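Local coordinates for phycocyanobilin lyase subunit alpha (Nostoc sp. PCC 7120, PDB 5N3U), which probably attaches the phycocyanobilin chromophore to the phycocyanin alpha subunit, working as a lyase together with its partner CpcF, at residues K126-G131 with Q168-H173; A150-L155 with S176-A181. One frame throughout, in Å; residues are numbered along the deposited sequence.

Contact 1 of 2, residues K126-G131 with Q168-H173; sequences KLLDGG and QPFLEH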
loop_
_atom_site.group_PDB
_atom_site.type_symbol
_atom_site.label_atom_id
_atom_site.label_comp_id
_atom_site.label_asym_id
_atom_site.label_seq_id
_atom_site.Cartn_x
_atom_site.Cartn_y
_atom_site.Cartn_z
ATOM N N LYS A 126 29.834 -3.697 -24.844
ATOM C CA LYS A 126 29.427 -4.425 -26.026
ATOM C C LYS A 126 27.964 -4.178 -26.372
ATOM O O LYS A 126 27.586 -4.120 -27.548
ATOM C CB LYS A 126 29.717 -5.903 -25.720
ATOM C CG LYS A 126 29.180 -6.892 -26.711
ATOM C CD LYS A 126 30.256 -7.894 -27.123
ATOM C CE LYS A 126 30.847 -8.603 -25.944
ATOM N NZ LYS A 126 31.001 -10.060 -26.287
ATOM N N LEU A 127 27.094 -3.968 -25.392
ATOM C CA LEU A 127 25.693 -3.700 -25.721
ATOM C C LEU A 127 25.467 -2.318 -26.317
ATOM O O LEU A 127 24.414 -2.035 -26.845
ATOM C CB LEU A 127 24.825 -3.929 -24.488
ATOM C CG LEU A 127 24.773 -5.311 -23.892
ATOM C CD1 LEU A 127 23.786 -5.374 -22.774
ATOM C CD2 LEU A 127 24.357 -6.363 -24.902
ATOM N N LEU A 128 26.467 -1.471 -26.291
ATOM C CA LEU A 128 26.382 -0.221 -27.017
ATOM C C LEU A 128 26.967 -0.309 -28.457
ATOM O O LEU A 128 27.146 0.708 -29.109
ATOM C CB LEU A 128 27.107 0.875 -26.243
ATOM C CG LEU A 128 26.684 1.184 -24.792
ATOM C CD1 LEU A 128 27.425 2.418 -24.234
ATOM C CD2 LEU A 128 25.225 1.499 -24.770
ATOM N N ASP A 129 27.332 -1.493 -28.925
ATOM C CA ASP A 129 27.781 -1.716 -30.344
ATOM C C ASP A 129 26.860 -1.097 -31.330
ATOM O O ASP A 129 25.660 -1.186 -31.211
ATOM C CB ASP A 129 27.935 -3.215 -30.715
ATOM C CG ASP A 129 29.268 -3.872 -30.188
ATOM O OD1 ASP A 129 30.176 -3.168 -29.623
ATOM O OD2 ASP A 129 29.403 -5.136 -30.325
ATOM N N GLY A 130 27.423 -0.346 -32.251
ATOM C CA GLY A 130 26.662 0.362 -33.264
ATOM C C GLY A 130 26.266 1.750 -32.853
ATOM O O GLY A 130 25.706 2.455 -33.668
ATOM N N GLY A 131 26.405 2.099 -31.566
ATOM C CA GLY A 131 26.027 3.423 -31.088
ATOM C C GLY A 131 24.592 3.839 -31.215
ATOM O O GLY A 131 23.689 2.999 -31.328
ATOM N N GLN A 168 28.585 9.521 -24.673
ATOM C CA GLN A 168 28.238 10.904 -24.992
ATOM C C GLN A 168 27.238 11.117 -26.126
ATOM O O GLN A 168 26.308 11.834 -25.954
ATOM C CB GLN A 168 29.522 11.673 -25.299
ATOM C CG GLN A 168 29.262 13.154 -25.479
ATOM C CD GLN A 168 30.558 14.011 -25.281
ATOM O OE1 GLN A 168 31.639 13.482 -25.002
ATOM N NE2 GLN A 168 30.408 15.320 -25.314
ATOM N N PRO A 169 27.331 10.334 -27.241
ATOM C CA PRO A 169 26.346 10.413 -28.296
ATOM C C PRO A 169 24.892 10.129 -27.888
ATOM O O PRO A 169 23.905 10.665 -28.446
ATOM C CB PRO A 169 26.870 9.381 -29.276
ATOM C CG PRO A 169 28.296 9.377 -29.062
ATOM C CD PRO A 169 28.413 9.453 -27.585
ATOM N N PHE A 170 24.702 9.299 -26.852
ATOM C CA PHE A 170 23.353 9.002 -26.384
ATOM C C PHE A 170 22.671 10.160 -25.759
ATOM O O PHE A 170 21.443 10.136 -25.554
ATOM C CB PHE A 170 23.341 7.767 -25.436
ATOM C CG PHE A 170 23.579 6.451 -26.182
ATOM C CD1 PHE A 170 24.842 6.076 -26.534
ATOM C CD2 PHE A 170 22.510 5.699 -26.623
ATOM C CE1 PHE A 170 25.064 4.901 -27.246
ATOM C CE2 PHE A 170 22.708 4.506 -27.341
ATOM C CZ PHE A 170 23.973 4.111 -27.627
ATOM N N LEU A 171 23.402 11.254 -25.490
ATOM C CA LEU A 171 22.653 12.419 -25.059
ATOM C C LEU A 171 21.672 12.928 -26.120
ATOM O O LEU A 171 20.783 13.721 -25.758
ATOM C CB LEU A 171 23.596 13.574 -24.680
ATOM C CG LEU A 171 24.484 13.387 -23.463
ATOM C CD1 LEU A 171 25.737 14.276 -23.548
ATOM C CD2 LEU A 171 23.710 13.661 -22.150
ATOM N N GLU A 172 21.894 12.578 -27.403
ATOM C CA GLU A 172 20.977 12.936 -28.541
ATOM C C GLU A 172 20.106 11.795 -29.014
ATOM O O GLU A 172 19.444 11.885 -30.028
ATOM C CB GLU A 172 21.813 13.561 -29.736
ATOM C CG GLU A 172 22.568 14.781 -29.182
ATOM C CD GLU A 172 23.282 15.664 -30.224
ATOM O OE1 GLU A 172 23.621 15.103 -31.296
ATOM O OE2 GLU A 172 23.549 16.890 -29.950
ATOM N N HIS A 173 20.033 10.724 -28.222
ATOM C CA HIS A 173 19.097 9.657 -28.575
ATOM C C HIS A 173 17.673 10.225 -28.605
ATOM O O HIS A 173 17.314 11.068 -27.792
ATOM C CB HIS A 173 19.210 8.502 -27.544
ATOM C CG HIS A 173 18.553 7.247 -28.016
ATOM N ND1 HIS A 173 17.207 7.064 -27.931
ATOM C CD2 HIS A 173 19.043 6.155 -28.608
ATOM C CE1 HIS A 173 16.871 5.906 -28.483
ATOM N NE2 HIS A 173 17.983 5.340 -28.889
#
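The ring of Phe170 reaches out of the loop after helix 164-167 and puts its far end, CZ, between the side chain of Leu128 and the backbone of Gly131. Phe170 CZ lies 3.7 Å from Gly131 C and 4.1 Å from Leu128 CD2. Both approach the ring obliquely, and no hydrogen bond links the two segments; the contact is van der Waals packing. Phe170 has CG beside its backbone N and anti to the carbonyl carbon (chi1 -72°), which turns the ring toward residues 126-131. Leu128 takes the same kind of first torsion and offers one methyl. Residues 126-131 are shaped by two overlapping turns, type I from Lys126 to Asp129 and type II from Leu128 to Gly131, the second closed by Gly131 N bonding Leu128 O at 2.9 Å. In this HEAT-like fold of stacked helices, the contact joins the loop leaving helix 121-126 to the one before helix 176-190. Gly131, with positive phi (62°), brings bare backbone to the ring, its O lying 3.9 Å from Phe170 CZ. Tyr148 meets the ring of Phe170 with the planes at about 30°, while Val178 and Ala182 of helix 176-190 pack against the same side chain. Leu128 in turn rests on Tyr148, Val151 and Leu155 of helix 148-157.

Contact 2 of 2, residues A150-L155 with S176-A181; sequences AVLEAL and SRVQCA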
loop_
_atom_site.group_PDB
_atom_site.type_symbol
_atom_site.label_atom_id
_atom_site.label_comp_id
_atom_site.label_asym_id
_atom_site.label_seq_id
_atom_site.Cartn_x
_atom_site.Cartn_y
_atom_site.Cartn_z
ATOM N N ALA A 150 19.437 1.231 -18.710
ATOM C CA ALA A 150 20.151 0.507 -17.644
ATOM C C ALA A 150 21.576 0.347 -17.950
ATOM O O ALA A 150 22.407 0.457 -17.055
ATOM C CB ALA A 150 19.494 -0.862 -17.501
ATOM N N VAL A 151 21.952 0.142 -19.189
ATOM C CA VAL A 151 23.357 -0.050 -19.529
ATOM C C VAL A 151 24.171 1.239 -19.282
ATOM O O VAL A 151 25.301 1.227 -18.741
ATOM C CB VAL A 151 23.544 -0.490 -21.002
ATOM C CG1 VAL A 151 24.969 -0.315 -21.495
ATOM C CG2 VAL A 151 23.057 -1.954 -21.190
ATOM N N LEU A 152 23.606 2.336 -19.720
ATOM C CA LEU A 152 24.290 3.632 -19.537
ATOM C C LEU A 152 24.387 3.939 -18.023
ATOM O O LEU A 152 25.413 4.346 -17.551
ATOM C CB LEU A 152 23.475 4.731 -20.209
ATOM C CG LEU A 152 23.556 4.689 -21.759
ATOM C CD1 LEU A 152 22.437 5.468 -22.366
ATOM C CD2 LEU A 152 24.943 5.014 -22.298
ATOM N N GLU A 153 23.311 3.789 -17.310
ATOM C CA GLU A 153 23.331 4.026 -15.871
ATOM C C GLU A 153 24.385 3.128 -15.258
ATOM O O GLU A 153 25.185 3.578 -14.414
ATOM C CB GLU A 153 21.995 3.686 -15.265
ATOM C CG GLU A 153 20.990 4.760 -15.526
ATOM C CD GLU A 153 19.682 4.526 -14.818
ATOM O OE1 GLU A 153 19.433 3.399 -14.300
ATOM O OE2 GLU A 153 18.878 5.484 -14.795
ATOM N N ALA A 154 24.398 1.843 -15.652
ATOM C CA ALA A 154 25.402 0.946 -15.065
ATOM C C ALA A 154 26.860 1.361 -15.319
ATOM O O ALA A 154 27.734 1.299 -14.432
ATOM C CB ALA A 154 25.164 -0.459 -15.565
ATOM N N LEU A 155 27.144 1.860 -16.519
ATOM C CA LEU A 155 28.481 2.258 -16.883
ATOM C C LEU A 155 28.910 3.504 -16.085
ATOM O O LEU A 155 30.058 3.570 -15.638
ATOM C CB LEU A 155 28.604 2.599 -18.382
ATOM C CG LEU A 155 28.591 1.338 -19.242
ATOM C CD1 LEU A 155 28.349 1.728 -20.662
ATOM C CD2 LEU A 155 29.853 0.548 -19.111
ATOM N N SER A 176 13.612 9.979 -24.497
ATOM C CA SER A 176 13.922 10.874 -23.372
ATOM C C SER A 176 14.588 10.159 -22.207
ATOM O O SER A 176 15.491 10.695 -21.626
ATOM C CB SER A 176 12.635 11.515 -22.794
ATOM O OG SER A 176 12.324 12.581 -23.600
ATOM N N ARG A 177 14.137 8.938 -21.913
ATOM C CA ARG A 177 14.740 8.152 -20.860
ATOM C C ARG A 177 16.125 7.795 -21.118
ATOM O O ARG A 177 16.945 7.738 -20.191
ATOM C CB ARG A 177 13.872 6.894 -20.598
ATOM C CG ARG A 177 12.579 7.379 -19.866
ATOM C CD ARG A 177 11.557 6.262 -19.567
ATOM N NE ARG A 177 12.145 5.354 -18.576
ATOM C CZ ARG A 177 11.774 5.158 -17.314
ATOM N NH1 ARG A 177 10.685 5.709 -16.770
ATOM N NH2 ARG A 177 12.523 4.346 -16.584
ATOM N N VAL A 178 16.461 7.541 -22.378
ATOM C CA VAL A 178 17.857 7.244 -22.747
ATOM C C VAL A 178 18.750 8.491 -22.576
ATOM O O VAL A 178 19.915 8.419 -22.134
ATOM C CB VAL A 178 17.903 6.662 -24.152
ATOM C CG1 VAL A 178 19.281 6.500 -24.611
ATOM C CG2 VAL A 178 17.106 5.313 -24.169
ATOM N N GLN A 179 18.219 9.637 -22.971
ATOM C CA GLN A 179 19.022 10.861 -22.810
ATOM C C GLN A 179 19.311 11.177 -21.360
ATOM O O GLN A 179 20.419 11.644 -21.041
ATOM C CB GLN A 179 18.274 12.044 -23.416
ATOM C CG GLN A 179 18.114 11.916 -24.876
ATOM C CD GLN A 179 17.304 13.066 -25.448
ATOM O OE1 GLN A 179 16.158 13.293 -25.085
ATOM N NE2 GLN A 179 17.913 13.778 -26.346
ATOM N N CYS A 180 18.336 10.945 -20.501
ATOM C CA CYS A 180 18.486 11.155 -19.067
ATOM C C CYS A 180 19.552 10.255 -18.474
ATOM O O CYS A 180 20.416 10.691 -17.678
ATOM C CB CYS A 180 17.144 10.937 -18.414
ATOM S SG CYS A 180 17.022 11.354 -16.678
ATOM N N ALA A 181 19.512 8.955 -18.857
ATOM C CA ALA A 181 20.535 8.059 -18.428
ATOM C C ALA A 181 21.933 8.455 -18.886
ATOM O O ALA A 181 22.914 8.293 -18.121
ATOM C CB ALA A 181 20.151 6.678 -18.859
#
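Helical segments 150-155 and 176-181 run side by side in the same direction, their axes only 6° from parallel and 8.9 Å apart at the closest approach. The backbones draw nearest at Glu153 and Ala181. Each segment keeps its own helical bonds, such as Ala154 N to Ala150 O and Ala181 N to Arg177 O, and none passes between them.

The small side chain of Ala181 is consistent with the close spacing at this point, where its CA lies 5.5 Å from Glu153 CA. Its CB points at the other helix and meets two neighbouring side chains: CG of Glu153 at 3.9 Å and CB of Leu152 at 4.1 Å. Leu152 also works further out, where CD1 lies 3.9 Å from the carbonyl O of Val178 and 4.0 Å from its CG1. CG of Leu152 stands beside the backbone N (chi1 -73°), and the branch that it carries toward helix 176-190 meets the valine side chain at about a right angle. Val178 presents CG1, the methyl anti to its own N (chi1 173°).

Glu153 contributes its aliphatic part, since the chain stays extended beyond CG and carries the carboxylate past the alanine. Its OE2 is 6.7 Å from Arg177 NH2, too far for a salt bridge; the arginine pairs instead with Glu149. Asp217 of helix 208-221 lies close to the same carboxylate, a like-charge approach that would probably raise the affinity of one of the two acids for a proton.

Nearly parallel neighbouring helices, packed mainly through apolar side chains, are consistent with a HEAT-repeat solenoid, the family to which this part of the chain belongs by sequence.

In the fold
From the N terminus, the chain leaves helix 121-126 through residues 126-131, passes along helix 148-157, which carries 150-155, and then follows helix 164-167 into 168-173 and helix 176-190. Contact 1 closes a loop with 36 residues between its segments and contact 2 one with 20; their segments alternate, so the two closures cross. Their centres are 10 Å apart, and they touch directly: His173 packs on Val178, and Gln179 NE2 probably hydrogen-bonds Leu171 O. Contact 2 joins the two helices themselves, while contact 1, farther from the chain's centre, ties together the loops beside them.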